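Local coordinates for BT_4661 (Bacteroides thetaiotaomicron, PDB 4AK2), which binds heparin-type sulphated glycans through this ligand-binding domain, probably at the cell surface for the heparin utilisation system, at residues S119-V131 and S142-F156. Sequence-based numbering, arbitrary orientation.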
# COMPACT_ATOMS: atom_id res chain seq x y z
N SER A 119 -14.56 -12.58 4.26
CA SER A 119 -15.36 -12.27 3.07
C SER A 119 -16.10 -13.52 2.56
O SER A 119 -16.22 -14.49 3.31
CB SER A 119 -14.48 -11.56 2.02
OG SER A 119 -13.29 -12.26 1.78
N ASP A 120 -16.59 -13.54 1.32
CA ASP A 120 -17.34 -14.71 0.84
C ASP A 120 -16.52 -15.99 0.96
O ASP A 120 -15.28 -15.99 0.80
CB ASP A 120 -17.74 -14.57 -0.64
CG ASP A 120 -18.92 -13.65 -0.87
OD1 ASP A 120 -19.54 -13.14 0.10
OD2 ASP A 120 -19.22 -13.41 -2.06
N SER A 121 -17.23 -17.10 1.14
CA SER A 121 -16.63 -18.44 1.07
C SER A 121 -15.58 -18.66 2.16
O SER A 121 -14.64 -19.42 1.96
CB SER A 121 -16.04 -18.71 -0.32
OG SER A 121 -17.04 -18.54 -1.30
N ASN A 122 -15.76 -17.99 3.29
CA ASN A 122 -14.89 -18.16 4.48
C ASN A 122 -13.44 -17.71 4.28
O ASN A 122 -12.57 -18.04 5.09
CB ASN A 122 -15.00 -19.54 5.14
CG ASN A 122 -15.79 -19.46 6.43
OD1 ASN A 122 -15.58 -18.54 7.25
ND2 ASN A 122 -16.72 -20.37 6.59
N VAL A 123 -13.21 -16.88 3.25
CA VAL A 123 -11.88 -16.36 2.95
C VAL A 123 -11.56 -15.24 3.94
O VAL A 123 -12.38 -14.39 4.23
CB VAL A 123 -11.80 -15.83 1.50
CG1 VAL A 123 -10.53 -15.02 1.21
CG2 VAL A 123 -11.97 -16.98 0.53
N GLN A 124 -10.35 -15.29 4.48
CA GLN A 124 -9.86 -14.22 5.33
C GLN A 124 -8.48 -13.87 4.76
O GLN A 124 -7.44 -14.38 5.18
CB GLN A 124 -9.77 -14.70 6.77
CG GLN A 124 -9.41 -13.60 7.76
CD GLN A 124 -9.41 -14.10 9.18
OE1 GLN A 124 -10.29 -14.85 9.60
NE2 GLN A 124 -8.39 -13.69 9.93
N LEU A 125 -8.46 -13.01 3.74
CA LEU A 125 -7.21 -12.83 2.98
C LEU A 125 -6.32 -11.77 3.63
O LEU A 125 -6.69 -10.60 3.68
CB LEU A 125 -7.55 -12.42 1.54
CG LEU A 125 -6.34 -12.23 0.59
CD1 LEU A 125 -5.59 -13.57 0.39
CD2 LEU A 125 -6.84 -11.73 -0.75
N GLU A 126 -5.15 -12.19 4.12
CA GLU A 126 -4.28 -11.30 4.85
C GLU A 126 -2.83 -11.43 4.39
O GLU A 126 -2.22 -12.51 4.49
CB GLU A 126 -4.34 -11.58 6.38
CG GLU A 126 -5.73 -11.29 6.93
CD GLU A 126 -5.80 -11.32 8.44
OE1 GLU A 126 -4.82 -11.78 9.07
OE2 GLU A 126 -6.83 -10.92 9.01
N TYR A 127 -2.25 -10.34 3.92
CA TYR A 127 -0.83 -10.26 3.65
C TYR A 127 -0.19 -9.65 4.91
O TYR A 127 -0.65 -8.60 5.39
CB TYR A 127 -0.56 -9.31 2.48
CG TYR A 127 -0.98 -9.87 1.12
CD1 TYR A 127 -2.28 -9.77 0.65
CD2 TYR A 127 -0.06 -10.53 0.32
CE1 TYR A 127 -2.66 -10.27 -0.57
CE2 TYR A 127 -0.40 -11.05 -0.91
CZ TYR A 127 -1.73 -10.93 -1.35
OH TYR A 127 -2.10 -11.47 -2.58
N THR A 128 0.84 -10.29 5.41
CA THR A 128 1.55 -9.78 6.61
C THR A 128 3.03 -9.78 6.27
O THR A 128 3.66 -10.85 6.34
CB THR A 128 1.26 -10.67 7.83
OG1 THR A 128 -0.14 -10.68 8.09
CG2 THR A 128 2.02 -10.18 9.07
N PRO A 129 3.63 -8.63 5.94
CA PRO A 129 3.07 -7.28 5.91
C PRO A 129 2.14 -7.08 4.73
O PRO A 129 2.28 -7.69 3.68
CB PRO A 129 4.33 -6.40 5.74
CG PRO A 129 5.27 -7.28 4.93
CD PRO A 129 5.05 -8.65 5.50
N PHE A 130 1.21 -6.15 4.94
CA PHE A 130 0.27 -5.74 3.86
C PHE A 130 0.76 -4.57 3.07
O PHE A 130 0.06 -4.11 2.15
CB PHE A 130 -1.15 -5.57 4.36
CG PHE A 130 -1.32 -4.44 5.34
CD1 PHE A 130 -1.61 -3.13 4.87
CD2 PHE A 130 -1.25 -4.65 6.73
CE1 PHE A 130 -1.82 -2.10 5.76
CE2 PHE A 130 -1.44 -3.61 7.63
CZ PHE A 130 -1.72 -2.34 7.13
N VAL A 131 1.94 -4.02 3.37
CA VAL A 131 2.59 -3.00 2.56
C VAL A 131 3.83 -3.68 1.97
O VAL A 131 4.76 -4.06 2.72
CB VAL A 131 2.99 -1.77 3.34
CG1 VAL A 131 3.59 -0.70 2.41
CG2 VAL A 131 1.78 -1.18 4.12
N SER A 142 5.86 -9.90 -3.18
CA SER A 142 5.37 -9.69 -1.83
C SER A 142 5.45 -10.95 -1.00
O SER A 142 5.86 -12.01 -1.51
CB SER A 142 3.88 -9.25 -1.92
OG SER A 142 3.04 -10.39 -2.20
N ILE A 143 5.10 -10.84 0.28
CA ILE A 143 4.85 -12.01 1.13
C ILE A 143 3.73 -12.86 0.53
O ILE A 143 2.82 -12.31 -0.16
CB ILE A 143 4.50 -11.53 2.57
CG1 ILE A 143 4.78 -12.62 3.61
CG2 ILE A 143 3.06 -11.04 2.68
CD1 ILE A 143 6.29 -12.87 3.88
N ALA A 144 3.67 -14.15 0.81
CA ALA A 144 2.54 -14.96 0.47
C ALA A 144 1.46 -14.73 1.53
O ALA A 144 1.75 -14.72 2.72
CB ALA A 144 2.95 -16.45 0.46
N PRO A 145 0.19 -14.51 1.11
CA PRO A 145 -0.83 -14.22 2.08
C PRO A 145 -1.35 -15.47 2.78
O PRO A 145 -1.22 -16.59 2.24
CB PRO A 145 -1.97 -13.64 1.22
CG PRO A 145 -1.79 -14.30 -0.14
CD PRO A 145 -0.28 -14.46 -0.27
N SER A 146 -1.95 -15.31 3.95
CA SER A 146 -2.78 -16.38 4.49
C SER A 146 -4.19 -16.21 3.89
O SER A 146 -4.66 -15.08 3.63
CB SER A 146 -2.82 -16.35 6.01
OG SER A 146 -3.16 -15.05 6.46
N LEU A 147 -4.85 -17.34 3.65
CA LEU A 147 -6.13 -17.34 2.95
C LEU A 147 -7.33 -17.51 3.86
O LEU A 147 -8.44 -17.16 3.46
CB LEU A 147 -6.16 -18.46 1.89
CG LEU A 147 -5.00 -18.50 0.89
CD1 LEU A 147 -5.25 -19.58 -0.16
CD2 LEU A 147 -4.76 -17.15 0.22
N GLY A 148 -7.12 -18.11 5.03
CA GLY A 148 -8.19 -18.41 5.97
C GLY A 148 -8.28 -19.90 6.23
O GLY A 148 -7.96 -20.72 5.36
N ALA A 149 -8.72 -20.27 7.43
CA ALA A 149 -8.96 -21.68 7.76
C ALA A 149 -9.96 -22.33 6.78
O ALA A 149 -11.02 -21.75 6.47
CB ALA A 149 -9.45 -21.82 9.19
N GLY A 150 -9.61 -23.51 6.27
CA GLY A 150 -10.55 -24.29 5.46
C GLY A 150 -10.45 -24.01 3.96
O GLY A 150 -11.12 -24.68 3.18
N ILE A 151 -9.67 -23.02 3.56
CA ILE A 151 -9.56 -22.69 2.14
C ILE A 151 -8.64 -23.70 1.41
O ILE A 151 -7.53 -24.00 1.88
CB ILE A 151 -9.07 -21.24 1.93
CG1 ILE A 151 -10.02 -20.26 2.66
CG2 ILE A 151 -8.91 -20.93 0.44
CD1 ILE A 151 -11.48 -20.36 2.20
N ASP A 152 -9.12 -24.22 0.27
CA ASP A 152 -8.29 -25.07 -0.58
C ASP A 152 -7.41 -24.16 -1.43
O ASP A 152 -7.92 -23.51 -2.36
CB ASP A 152 -9.17 -26.00 -1.41
CG ASP A 152 -8.37 -27.02 -2.23
OD1 ASP A 152 -7.19 -26.71 -2.52
OD2 ASP A 152 -8.95 -28.07 -2.59
N LYS A 153 -6.12 -24.08 -1.13
CA LYS A 153 -5.24 -23.20 -1.88
C LYS A 153 -5.11 -23.65 -3.35
O LYS A 153 -4.89 -22.79 -4.21
CB LYS A 153 -3.85 -23.10 -1.21
CG LYS A 153 -2.95 -24.26 -1.49
CD LYS A 153 -1.82 -24.25 -0.46
CE LYS A 153 -1.12 -25.61 -0.39
NZ LYS A 153 -0.25 -25.77 -1.58
N SER A 154 -5.25 -24.97 -3.64
CA SER A 154 -5.08 -25.48 -5.00
C SER A 154 -6.20 -25.02 -5.96
O SER A 154 -5.98 -24.96 -7.18
CB SER A 154 -4.91 -27.00 -5.02
OG SER A 154 -6.14 -27.64 -4.72
N THR A 155 -7.38 -24.72 -5.42
CA THR A 155 -8.50 -24.25 -6.24
C THR A 155 -8.74 -22.74 -6.07
O THR A 155 -9.70 -22.18 -6.62
CB THR A 155 -9.81 -25.00 -5.90
OG1 THR A 155 -10.11 -24.86 -4.51
CG2 THR A 155 -9.80 -26.50 -6.30
N PHE A 156 -7.89 -22.06 -5.30
CA PHE A 156 -8.03 -20.61 -5.10
C PHE A 156 -7.40 -19.89 -6.29
O PHE A 156 -6.35 -20.31 -6.79
CB PHE A 156 -7.34 -20.22 -3.80
CG PHE A 156 -7.68 -18.84 -3.30
CD1 PHE A 156 -8.96 -18.57 -2.79
CD2 PHE A 156 -6.72 -17.81 -3.30
CE1 PHE A 156 -9.27 -17.32 -2.29
CE2 PHE A 156 -7.04 -16.54 -2.78
CZ PHE A 156 -8.32 -16.31 -2.28
O HOH W 1 -5.76 -15.05 7.32
O HOH W 2 -0.85 -13.40 7.01
O HOH W 3 1.24 -13.14 4.97
O HOH W 4 4.12 -8.14 1.35
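E126 and S146 pair antiparallel in a single hydrogen-bonded bridge between two otherwise irregular segments: E126 N donates to S146 O nearly straight (3.0 Å, 170°), and S146 N returns a more bent bond to E126 O. Two residues before E126, Q124 N donates to L147 O, the residue after S146 (2.9 Å), from above the carbonyl plane. Next to the bridge, P145 lies flat against the Y127 ring in a CH-pi contact, its CB 3.5 Å from the ring centroid and almost on the normal. With CG anti to the carbonyl carbon (chi1 -72°) and chi2 at 85°, the ring presents one face to P145; I143 O sits in the ring plane at the edge, 3.4 Å from CD2. The phenol OH hydrogen-bonds F227 O. L125 CD1 meets P145 CB and L147 CD2, both at 3.7 Å, the two leucines running side by side. V123 CG2 touches I151 CD1 (3.8 Å) and, from another direction, F156 CE1. I143 lies across the T128–P129 link, its CG1 3.4 Å from T128 O and its CB against P129 CD. Waters bridge T128 N to A144 O and P129 O to I143 N; two more link S146 OG, in one of its two conformers, to Q124 O and to E126 O and T128 OG1. The contact thus combines an apolar side, where L125 and Y127 pack on strands 157-161 and 268-276 of the mixed sheet, with a hydrated side where water completes the link between the two loops.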